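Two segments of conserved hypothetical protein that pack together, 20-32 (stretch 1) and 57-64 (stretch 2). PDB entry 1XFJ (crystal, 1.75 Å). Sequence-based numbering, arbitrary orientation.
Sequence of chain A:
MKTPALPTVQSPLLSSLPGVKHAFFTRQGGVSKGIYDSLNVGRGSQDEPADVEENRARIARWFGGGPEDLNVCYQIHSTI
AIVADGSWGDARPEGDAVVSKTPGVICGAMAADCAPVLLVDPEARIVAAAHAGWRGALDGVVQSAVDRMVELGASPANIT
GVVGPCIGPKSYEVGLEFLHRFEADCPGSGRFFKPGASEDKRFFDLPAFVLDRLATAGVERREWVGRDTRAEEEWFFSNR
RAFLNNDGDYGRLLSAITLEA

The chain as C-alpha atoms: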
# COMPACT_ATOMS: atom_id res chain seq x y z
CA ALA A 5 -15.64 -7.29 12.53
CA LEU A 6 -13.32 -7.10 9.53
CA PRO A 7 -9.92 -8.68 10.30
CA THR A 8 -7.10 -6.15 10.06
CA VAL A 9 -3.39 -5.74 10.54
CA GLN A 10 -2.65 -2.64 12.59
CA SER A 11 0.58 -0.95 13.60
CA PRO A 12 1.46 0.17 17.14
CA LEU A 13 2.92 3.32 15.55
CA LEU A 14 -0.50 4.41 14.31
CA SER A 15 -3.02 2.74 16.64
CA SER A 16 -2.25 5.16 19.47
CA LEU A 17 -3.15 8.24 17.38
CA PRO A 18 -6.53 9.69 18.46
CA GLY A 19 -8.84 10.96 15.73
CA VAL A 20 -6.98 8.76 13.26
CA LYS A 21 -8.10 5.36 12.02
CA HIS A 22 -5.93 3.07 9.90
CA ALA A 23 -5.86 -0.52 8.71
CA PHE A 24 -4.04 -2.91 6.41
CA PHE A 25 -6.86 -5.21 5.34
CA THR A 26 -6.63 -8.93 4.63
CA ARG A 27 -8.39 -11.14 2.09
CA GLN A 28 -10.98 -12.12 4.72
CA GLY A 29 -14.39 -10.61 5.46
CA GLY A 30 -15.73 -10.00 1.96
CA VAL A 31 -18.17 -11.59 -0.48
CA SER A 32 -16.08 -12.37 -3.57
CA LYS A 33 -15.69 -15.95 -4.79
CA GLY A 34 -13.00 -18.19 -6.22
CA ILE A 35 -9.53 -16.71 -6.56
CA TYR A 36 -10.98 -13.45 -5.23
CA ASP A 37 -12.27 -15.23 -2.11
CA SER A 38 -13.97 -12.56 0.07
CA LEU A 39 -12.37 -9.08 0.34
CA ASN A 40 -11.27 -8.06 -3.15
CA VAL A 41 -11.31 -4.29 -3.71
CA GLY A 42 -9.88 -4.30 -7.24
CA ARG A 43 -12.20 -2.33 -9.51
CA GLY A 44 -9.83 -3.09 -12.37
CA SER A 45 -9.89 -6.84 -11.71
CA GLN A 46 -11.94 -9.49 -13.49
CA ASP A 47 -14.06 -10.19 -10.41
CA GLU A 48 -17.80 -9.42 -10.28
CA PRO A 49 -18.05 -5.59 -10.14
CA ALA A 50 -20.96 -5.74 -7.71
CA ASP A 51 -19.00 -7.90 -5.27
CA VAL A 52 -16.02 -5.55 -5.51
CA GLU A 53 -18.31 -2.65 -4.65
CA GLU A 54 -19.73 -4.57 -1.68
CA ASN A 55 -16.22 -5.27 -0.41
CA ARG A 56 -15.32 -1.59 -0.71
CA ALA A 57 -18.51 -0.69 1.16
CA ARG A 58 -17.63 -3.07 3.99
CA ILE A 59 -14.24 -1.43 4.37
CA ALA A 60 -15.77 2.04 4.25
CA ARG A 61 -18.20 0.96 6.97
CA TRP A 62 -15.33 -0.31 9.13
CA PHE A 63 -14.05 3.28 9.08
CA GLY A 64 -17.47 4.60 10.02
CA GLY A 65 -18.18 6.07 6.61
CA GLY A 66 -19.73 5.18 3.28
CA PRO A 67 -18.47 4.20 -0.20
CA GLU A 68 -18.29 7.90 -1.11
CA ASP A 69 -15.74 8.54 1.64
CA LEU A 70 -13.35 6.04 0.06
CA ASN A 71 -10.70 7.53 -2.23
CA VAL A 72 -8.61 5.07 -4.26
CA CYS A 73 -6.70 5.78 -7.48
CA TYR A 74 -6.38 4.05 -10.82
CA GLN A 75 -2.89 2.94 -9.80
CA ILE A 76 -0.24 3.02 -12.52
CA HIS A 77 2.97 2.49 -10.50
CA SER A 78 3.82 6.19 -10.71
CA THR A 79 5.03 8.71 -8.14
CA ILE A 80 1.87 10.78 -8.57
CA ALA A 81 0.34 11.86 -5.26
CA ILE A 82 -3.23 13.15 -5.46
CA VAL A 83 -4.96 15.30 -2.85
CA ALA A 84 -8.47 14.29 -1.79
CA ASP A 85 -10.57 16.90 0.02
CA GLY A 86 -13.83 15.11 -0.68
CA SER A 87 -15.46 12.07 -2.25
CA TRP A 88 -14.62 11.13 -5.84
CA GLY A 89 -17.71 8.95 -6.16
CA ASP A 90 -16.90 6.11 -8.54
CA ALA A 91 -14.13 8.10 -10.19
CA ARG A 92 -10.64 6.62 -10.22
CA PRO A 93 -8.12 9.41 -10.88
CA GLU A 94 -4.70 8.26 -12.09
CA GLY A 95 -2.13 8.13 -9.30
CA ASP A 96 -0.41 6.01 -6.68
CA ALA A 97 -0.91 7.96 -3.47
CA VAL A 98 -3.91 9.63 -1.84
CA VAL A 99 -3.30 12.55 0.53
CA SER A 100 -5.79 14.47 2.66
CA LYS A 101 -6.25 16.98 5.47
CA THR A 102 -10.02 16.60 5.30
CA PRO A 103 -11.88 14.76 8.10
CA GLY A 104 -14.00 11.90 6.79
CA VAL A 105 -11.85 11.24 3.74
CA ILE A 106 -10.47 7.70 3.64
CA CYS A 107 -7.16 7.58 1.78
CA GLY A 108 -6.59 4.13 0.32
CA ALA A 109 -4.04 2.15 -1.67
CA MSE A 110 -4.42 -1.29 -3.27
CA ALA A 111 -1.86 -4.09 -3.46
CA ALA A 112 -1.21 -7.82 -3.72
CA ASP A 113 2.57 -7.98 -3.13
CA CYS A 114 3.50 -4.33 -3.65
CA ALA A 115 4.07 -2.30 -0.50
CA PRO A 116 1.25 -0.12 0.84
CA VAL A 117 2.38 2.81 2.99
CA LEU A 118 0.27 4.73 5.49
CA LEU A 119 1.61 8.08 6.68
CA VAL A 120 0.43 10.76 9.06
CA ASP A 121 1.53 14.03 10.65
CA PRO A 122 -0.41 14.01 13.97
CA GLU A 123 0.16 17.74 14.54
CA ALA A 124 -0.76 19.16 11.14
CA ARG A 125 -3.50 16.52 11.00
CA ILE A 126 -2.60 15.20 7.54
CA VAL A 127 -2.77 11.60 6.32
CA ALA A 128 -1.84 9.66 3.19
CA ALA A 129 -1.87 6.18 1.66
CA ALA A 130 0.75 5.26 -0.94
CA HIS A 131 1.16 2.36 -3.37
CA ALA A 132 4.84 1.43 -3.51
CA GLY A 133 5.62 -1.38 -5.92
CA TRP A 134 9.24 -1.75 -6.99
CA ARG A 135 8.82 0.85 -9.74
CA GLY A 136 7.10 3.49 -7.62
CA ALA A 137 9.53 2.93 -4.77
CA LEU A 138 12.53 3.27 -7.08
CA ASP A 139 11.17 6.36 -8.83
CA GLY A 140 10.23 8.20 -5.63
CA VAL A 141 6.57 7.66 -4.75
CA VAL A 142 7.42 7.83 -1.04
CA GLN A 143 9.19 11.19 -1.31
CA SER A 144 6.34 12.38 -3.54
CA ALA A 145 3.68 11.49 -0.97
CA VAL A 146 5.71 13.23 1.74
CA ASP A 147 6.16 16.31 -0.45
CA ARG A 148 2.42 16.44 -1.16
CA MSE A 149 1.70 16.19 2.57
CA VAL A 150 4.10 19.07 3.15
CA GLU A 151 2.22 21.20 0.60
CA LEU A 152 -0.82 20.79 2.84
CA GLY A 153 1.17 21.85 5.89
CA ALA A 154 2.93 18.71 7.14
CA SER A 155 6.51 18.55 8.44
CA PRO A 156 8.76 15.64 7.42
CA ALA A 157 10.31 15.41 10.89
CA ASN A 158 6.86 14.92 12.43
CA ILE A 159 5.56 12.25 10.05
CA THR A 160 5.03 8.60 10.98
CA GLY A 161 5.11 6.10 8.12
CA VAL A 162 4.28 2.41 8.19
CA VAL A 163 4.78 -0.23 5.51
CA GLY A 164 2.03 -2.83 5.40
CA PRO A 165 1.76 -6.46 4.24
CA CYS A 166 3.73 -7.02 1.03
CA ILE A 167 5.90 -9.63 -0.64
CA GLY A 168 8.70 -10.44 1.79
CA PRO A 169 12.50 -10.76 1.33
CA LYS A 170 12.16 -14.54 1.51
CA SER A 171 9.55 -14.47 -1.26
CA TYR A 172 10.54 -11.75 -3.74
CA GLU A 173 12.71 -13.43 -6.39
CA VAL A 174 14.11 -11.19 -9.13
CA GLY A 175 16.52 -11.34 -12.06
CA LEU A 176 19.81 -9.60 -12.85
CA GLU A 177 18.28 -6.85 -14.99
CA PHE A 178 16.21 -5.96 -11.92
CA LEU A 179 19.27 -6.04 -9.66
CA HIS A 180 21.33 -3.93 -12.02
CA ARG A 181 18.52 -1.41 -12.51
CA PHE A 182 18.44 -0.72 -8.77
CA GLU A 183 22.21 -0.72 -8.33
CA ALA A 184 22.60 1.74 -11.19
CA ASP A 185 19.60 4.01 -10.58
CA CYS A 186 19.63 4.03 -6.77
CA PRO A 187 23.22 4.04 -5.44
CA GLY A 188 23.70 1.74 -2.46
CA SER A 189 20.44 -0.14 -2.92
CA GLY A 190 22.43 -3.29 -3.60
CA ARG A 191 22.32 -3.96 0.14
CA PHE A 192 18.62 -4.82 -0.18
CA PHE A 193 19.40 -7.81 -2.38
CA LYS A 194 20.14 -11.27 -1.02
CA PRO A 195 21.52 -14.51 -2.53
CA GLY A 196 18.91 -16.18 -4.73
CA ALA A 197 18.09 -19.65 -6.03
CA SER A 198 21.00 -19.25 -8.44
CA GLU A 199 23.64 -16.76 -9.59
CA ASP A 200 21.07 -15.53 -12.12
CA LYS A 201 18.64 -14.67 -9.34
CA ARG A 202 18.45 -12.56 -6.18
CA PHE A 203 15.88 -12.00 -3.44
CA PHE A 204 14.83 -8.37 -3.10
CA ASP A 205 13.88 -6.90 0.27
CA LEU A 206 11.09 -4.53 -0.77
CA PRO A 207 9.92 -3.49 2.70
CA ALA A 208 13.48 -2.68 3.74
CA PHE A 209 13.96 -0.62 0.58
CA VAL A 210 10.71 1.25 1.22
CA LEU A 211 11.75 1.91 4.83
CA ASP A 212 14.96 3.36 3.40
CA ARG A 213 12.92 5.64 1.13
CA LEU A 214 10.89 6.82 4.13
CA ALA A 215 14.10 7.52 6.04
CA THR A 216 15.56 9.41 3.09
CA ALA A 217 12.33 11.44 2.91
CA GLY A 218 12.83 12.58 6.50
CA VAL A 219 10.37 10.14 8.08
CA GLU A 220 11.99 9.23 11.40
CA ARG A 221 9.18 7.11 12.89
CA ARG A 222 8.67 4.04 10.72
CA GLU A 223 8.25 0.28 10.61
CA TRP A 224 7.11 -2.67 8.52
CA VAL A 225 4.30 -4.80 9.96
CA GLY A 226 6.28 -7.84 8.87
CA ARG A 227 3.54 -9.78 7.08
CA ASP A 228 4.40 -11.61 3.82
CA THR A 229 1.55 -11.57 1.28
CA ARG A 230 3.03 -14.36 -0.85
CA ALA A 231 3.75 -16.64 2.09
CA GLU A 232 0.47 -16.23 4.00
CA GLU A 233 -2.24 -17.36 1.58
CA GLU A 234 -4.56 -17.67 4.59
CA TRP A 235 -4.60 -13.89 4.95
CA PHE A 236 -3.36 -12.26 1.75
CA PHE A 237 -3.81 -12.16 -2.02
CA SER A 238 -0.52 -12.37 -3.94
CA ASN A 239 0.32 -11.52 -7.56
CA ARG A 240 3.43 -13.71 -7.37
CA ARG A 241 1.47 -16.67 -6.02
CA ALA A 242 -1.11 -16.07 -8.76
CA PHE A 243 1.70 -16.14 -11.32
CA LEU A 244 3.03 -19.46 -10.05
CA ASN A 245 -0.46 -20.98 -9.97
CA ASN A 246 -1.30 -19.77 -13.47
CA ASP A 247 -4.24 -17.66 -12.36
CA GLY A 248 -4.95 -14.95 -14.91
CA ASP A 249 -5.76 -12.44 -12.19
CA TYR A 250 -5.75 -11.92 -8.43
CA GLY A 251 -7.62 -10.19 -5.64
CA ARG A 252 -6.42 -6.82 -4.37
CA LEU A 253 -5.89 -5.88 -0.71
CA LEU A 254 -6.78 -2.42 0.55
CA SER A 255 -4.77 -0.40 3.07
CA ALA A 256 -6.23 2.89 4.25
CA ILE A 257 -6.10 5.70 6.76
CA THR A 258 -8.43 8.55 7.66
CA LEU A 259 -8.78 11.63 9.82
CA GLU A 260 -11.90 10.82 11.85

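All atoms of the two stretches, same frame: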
# COMPACT_ATOMS: atom_id res chain seq x y z
N VAL A 20 -7.55 9.36 14.46
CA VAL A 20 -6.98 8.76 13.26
C VAL A 20 -7.30 7.27 13.26
O VAL A 20 -7.14 6.58 14.27
CB VAL A 20 -5.44 8.92 13.22
CG1 VAL A 20 -4.87 8.18 12.02
CG2 VAL A 20 -5.08 10.39 13.14
N LYS A 21 -7.78 6.77 12.12
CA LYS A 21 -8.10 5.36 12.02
C LYS A 21 -7.35 4.82 10.81
O LYS A 21 -7.35 5.45 9.75
CB LYS A 21 -9.62 5.18 11.85
CG LYS A 21 -10.12 3.78 12.18
CD LYS A 21 -11.64 3.74 12.23
CE LYS A 21 -12.15 2.36 12.65
NZ LYS A 21 -11.73 2.01 14.03
N HIS A 22 -6.71 3.67 10.97
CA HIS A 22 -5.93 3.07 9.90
C HIS A 22 -6.12 1.56 9.90
O HIS A 22 -6.56 0.99 10.90
CB HIS A 22 -4.44 3.33 10.11
CG HIS A 22 -3.83 2.43 11.14
ND1 HIS A 22 -2.98 1.39 10.81
CD2 HIS A 22 -3.98 2.38 12.48
CE1 HIS A 22 -2.64 0.74 11.91
NE2 HIS A 22 -3.24 1.32 12.93
N ALA A 23 -5.75 0.93 8.80
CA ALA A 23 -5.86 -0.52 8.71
C ALA A 23 -5.28 -1.06 7.42
O ALA A 23 -5.42 -0.47 6.35
CB ALA A 23 -7.31 -0.95 8.83
N PHE A 24 -4.59 -2.19 7.55
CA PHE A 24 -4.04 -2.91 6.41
C PHE A 24 -4.99 -4.11 6.38
O PHE A 24 -4.91 -4.98 7.24
CB PHE A 24 -2.61 -3.36 6.69
CG PHE A 24 -1.63 -2.23 6.82
CD1 PHE A 24 -1.19 -1.53 5.69
CD2 PHE A 24 -1.15 -1.84 8.07
CE1 PHE A 24 -0.29 -0.47 5.81
CE2 PHE A 24 -0.25 -0.78 8.20
CZ PHE A 24 0.18 -0.09 7.06
N PHE A 25 -5.89 -4.13 5.42
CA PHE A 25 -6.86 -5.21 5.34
C PHE A 25 -6.30 -6.52 4.81
O PHE A 25 -5.24 -6.55 4.17
CB PHE A 25 -8.07 -4.76 4.52
CG PHE A 25 -8.87 -3.69 5.20
CD1 PHE A 25 -9.80 -4.03 6.19
CD2 PHE A 25 -8.64 -2.35 4.93
CE1 PHE A 25 -10.48 -3.04 6.90
CE2 PHE A 25 -9.31 -1.34 5.63
CZ PHE A 25 -10.23 -1.69 6.62
N THR A 26 -7.02 -7.60 5.09
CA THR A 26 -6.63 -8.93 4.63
C THR A 26 -7.60 -9.35 3.54
O THR A 26 -8.42 -8.55 3.07
CB THR A 26 -6.67 -9.97 5.78
OG1 THR A 26 -8.04 -10.25 6.13
CG2 THR A 26 -5.95 -9.44 7.01
N ARG A 27 -7.52 -10.61 3.13
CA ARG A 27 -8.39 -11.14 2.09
C ARG A 27 -9.71 -11.60 2.70
O ARG A 27 -10.66 -11.90 1.97
CB ARG A 27 -7.72 -12.31 1.39
CG ARG A 27 -7.55 -13.54 2.27
CD ARG A 27 -6.89 -14.67 1.50
NE ARG A 27 -7.63 -15.02 0.30
CZ ARG A 27 -7.16 -15.81 -0.66
NH1 ARG A 27 -5.94 -16.33 -0.55
NH2 ARG A 27 -7.90 -16.07 -1.73
N GLN A 28 -9.78 -11.65 4.02
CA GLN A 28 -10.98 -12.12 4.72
C GLN A 28 -12.03 -11.06 5.06
O GLN A 28 -11.72 -9.89 5.27
CB GLN A 28 -10.57 -12.86 5.99
CG GLN A 28 -9.88 -14.20 5.72
CD GLN A 28 -9.56 -14.96 7.00
OE1 GLN A 28 -10.27 -14.85 8.00
NE2 GLN A 28 -8.51 -15.77 6.95
N GLY A 29 -13.30 -11.50 5.11
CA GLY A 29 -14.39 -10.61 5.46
C GLY A 29 -15.27 -10.09 4.34
O GLY A 29 -16.22 -9.35 4.60
N GLY A 30 -14.97 -10.47 3.10
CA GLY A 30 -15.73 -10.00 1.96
C GLY A 30 -16.77 -10.96 1.41
O GLY A 30 -17.19 -11.89 2.09
N VAL A 31 -17.17 -10.75 0.16
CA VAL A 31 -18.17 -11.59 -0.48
C VAL A 31 -17.74 -12.21 -1.80
O VAL A 31 -18.46 -13.03 -2.37
CB VAL A 31 -19.47 -10.78 -0.75
CG1 VAL A 31 -20.00 -10.21 0.55
CG2 VAL A 31 -19.19 -9.66 -1.73
N SER A 32 -16.57 -11.84 -2.30
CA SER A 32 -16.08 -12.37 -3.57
C SER A 32 -15.81 -13.87 -3.51
O SER A 32 -15.53 -14.43 -2.45
CB SER A 32 -14.83 -11.62 -4.01
OG SER A 32 -15.16 -10.27 -4.32
N ALA A 57 -17.54 -1.25 0.23
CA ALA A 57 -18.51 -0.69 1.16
C ALA A 57 -18.26 -1.21 2.58
O ALA A 57 -18.38 -0.47 3.56
CB ALA A 57 -19.92 -1.03 0.72
N ARG A 58 -17.90 -2.48 2.68
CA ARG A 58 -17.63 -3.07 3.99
C ARG A 58 -16.46 -2.38 4.65
O ARG A 58 -16.48 -2.09 5.86
CB ARG A 58 -17.34 -4.56 3.85
CG ARG A 58 -18.54 -5.33 3.33
CD ARG A 58 -18.37 -6.83 3.41
NE ARG A 58 -19.66 -7.46 3.16
CZ ARG A 58 -19.99 -8.70 3.52
NH1 ARG A 58 -19.12 -9.47 4.15
NH2 ARG A 58 -21.21 -9.14 3.27
N ILE A 59 -15.43 -2.10 3.86
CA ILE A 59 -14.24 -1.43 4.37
C ILE A 59 -14.59 -0.01 4.78
O ILE A 59 -14.17 0.46 5.84
CB ILE A 59 -13.12 -1.43 3.32
CG1 ILE A 59 -12.56 -2.85 3.18
CG2 ILE A 59 -12.01 -0.46 3.71
CD1 ILE A 59 -11.52 -3.00 2.08
N ALA A 60 -15.36 0.68 3.95
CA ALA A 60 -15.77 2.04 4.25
C ALA A 60 -16.56 2.06 5.56
O ALA A 60 -16.39 2.96 6.38
CB ALA A 60 -16.63 2.60 3.11
N ARG A 61 -17.40 1.05 5.75
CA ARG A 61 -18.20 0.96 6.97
C ARG A 61 -17.34 0.71 8.21
O ARG A 61 -17.68 1.15 9.31
CB ARG A 61 -19.26 -0.14 6.83
CG ARG A 61 -20.28 -0.15 7.96
CD ARG A 61 -21.11 1.12 7.93
NE ARG A 61 -22.01 1.22 9.07
CZ ARG A 61 -21.61 1.39 10.33
NH1 ARG A 61 -20.32 1.48 10.60
NH2 ARG A 61 -22.50 1.47 11.31
N TRP A 62 -16.24 -0.02 8.03
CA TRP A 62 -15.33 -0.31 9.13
C TRP A 62 -14.79 1.02 9.66
O TRP A 62 -14.59 1.19 10.87
CB TRP A 62 -14.16 -1.17 8.65
CG TRP A 62 -13.19 -1.54 9.74
CD1 TRP A 62 -13.27 -2.61 10.59
CD2 TRP A 62 -11.98 -0.85 10.08
NE1 TRP A 62 -12.20 -2.62 11.45
CE2 TRP A 62 -11.38 -1.56 11.15
CE3 TRP A 62 -11.34 0.29 9.59
CZ2 TRP A 62 -10.18 -1.16 11.74
CZ3 TRP A 62 -10.14 0.69 10.18
CH2 TRP A 62 -9.58 -0.03 11.24
N PHE A 63 -14.57 1.96 8.75
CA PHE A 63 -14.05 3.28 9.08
C PHE A 63 -15.12 4.22 9.62
O PHE A 63 -14.81 5.31 10.10
CB PHE A 63 -13.41 3.92 7.84
CG PHE A 63 -12.03 3.42 7.54
CD1 PHE A 63 -10.95 3.83 8.31
CD2 PHE A 63 -11.81 2.53 6.49
CE1 PHE A 63 -9.66 3.37 8.04
CE2 PHE A 63 -10.53 2.06 6.22
CZ PHE A 63 -9.45 2.48 6.99
N GLY A 64 -16.38 3.79 9.54
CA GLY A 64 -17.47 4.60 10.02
C GLY A 64 -18.05 5.51 8.95
O GLY A 64 -18.82 6.42 9.24

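The strand of stretch 1 and the helix of stretch 2 run in roughly opposite directions, at 144° to one another, with their axes 10.6 Å apart at closest approach. That gap is wide enough for large side chains, and three aromatic rings, Phe-25 from stretch 1 and Trp-62 and Phe-63 from stretch 2, lie in it. Together the two segments bury 548 Å².

Alternation along the strand decides which residues take part. Lys-21, Ala-23 and Phe-25 direct their CA-to-CB bonds toward the helix, while His-22 points away and contributes mainly backbone. The small residue lies between two long ones, so the strand offers a shallow hollow at Ala-23 with a bump to each side. The indole of Trp-62 enters this hollow: Trp-62 CH2 lies 3.4 Å from Ala-23 CB, and the same CH2 comes within 3.2 Å of His-22 O, which meets the ring at its edge. The methyl group of Ala-23 is thus covered without holding the indole off the strand.

The two flanking side chains then close on opposite faces of the indole. Over one face lies the extended chain of Lys-21, t through its first three chi angles and turning only at chi4 (p). Lys-21 CE sits 3.7 Å from the centroid of the Trp-62 six-membered ring in a CH-pi contact, and Lys-21 NZ is 4.3 Å from the same centroid, 18° off the normal, a cation-pi arrangement. Lysine suits this partly exposed position because its methylenes can cover the ring while its charge stays over the pi face. Against the other face comes the edge of Phe-25, with planes at 85° and Phe-25 CZ 3.7 Å from Trp-62 CE3.

Phe-25 is itself a bump wedged into the helix surface. One face of the Phe-25 ring is covered by Ile-59: Ile-59 CG1 stands almost exactly on the ring normal, 4.1 Å from the Phe-25 centroid, while Ile-59 CG2 approaches Phe-25 CE2 to 3.4 Å. The branched isoleucine, buried one helical turn before Phe-63, thus provides a broad aliphatic surface for a flat ring. The CA-to-CB bond of Phe-63 points sideways, but its m rotamer brings the ring end in to the strand, where Phe-63 CE2 lies 3.7 Å from Phe-25 CE2 and Phe-63 CE1 lies 3.5 Å from Lys-21 O. The Phe-63 ring therefore reaches across the strand side of the interface from Lys-21 to Phe-25.

Beyond the strand, the loop is held by a polar arm. Arg-58, extended beyond an m chi1, donates from NH1 to Gly-29 O at 2.9 Å, the single hydrogen bond between the stretches. The carbonyl meets the guanidinium at its edge, leaving one face to Val-31, with Val-31 CG1 3.2 Å from Arg-58 NH2. Gly-29 has a positive phi of 102°, at which a CB would jam against the preceding carbonyl, so glycine fits this turn.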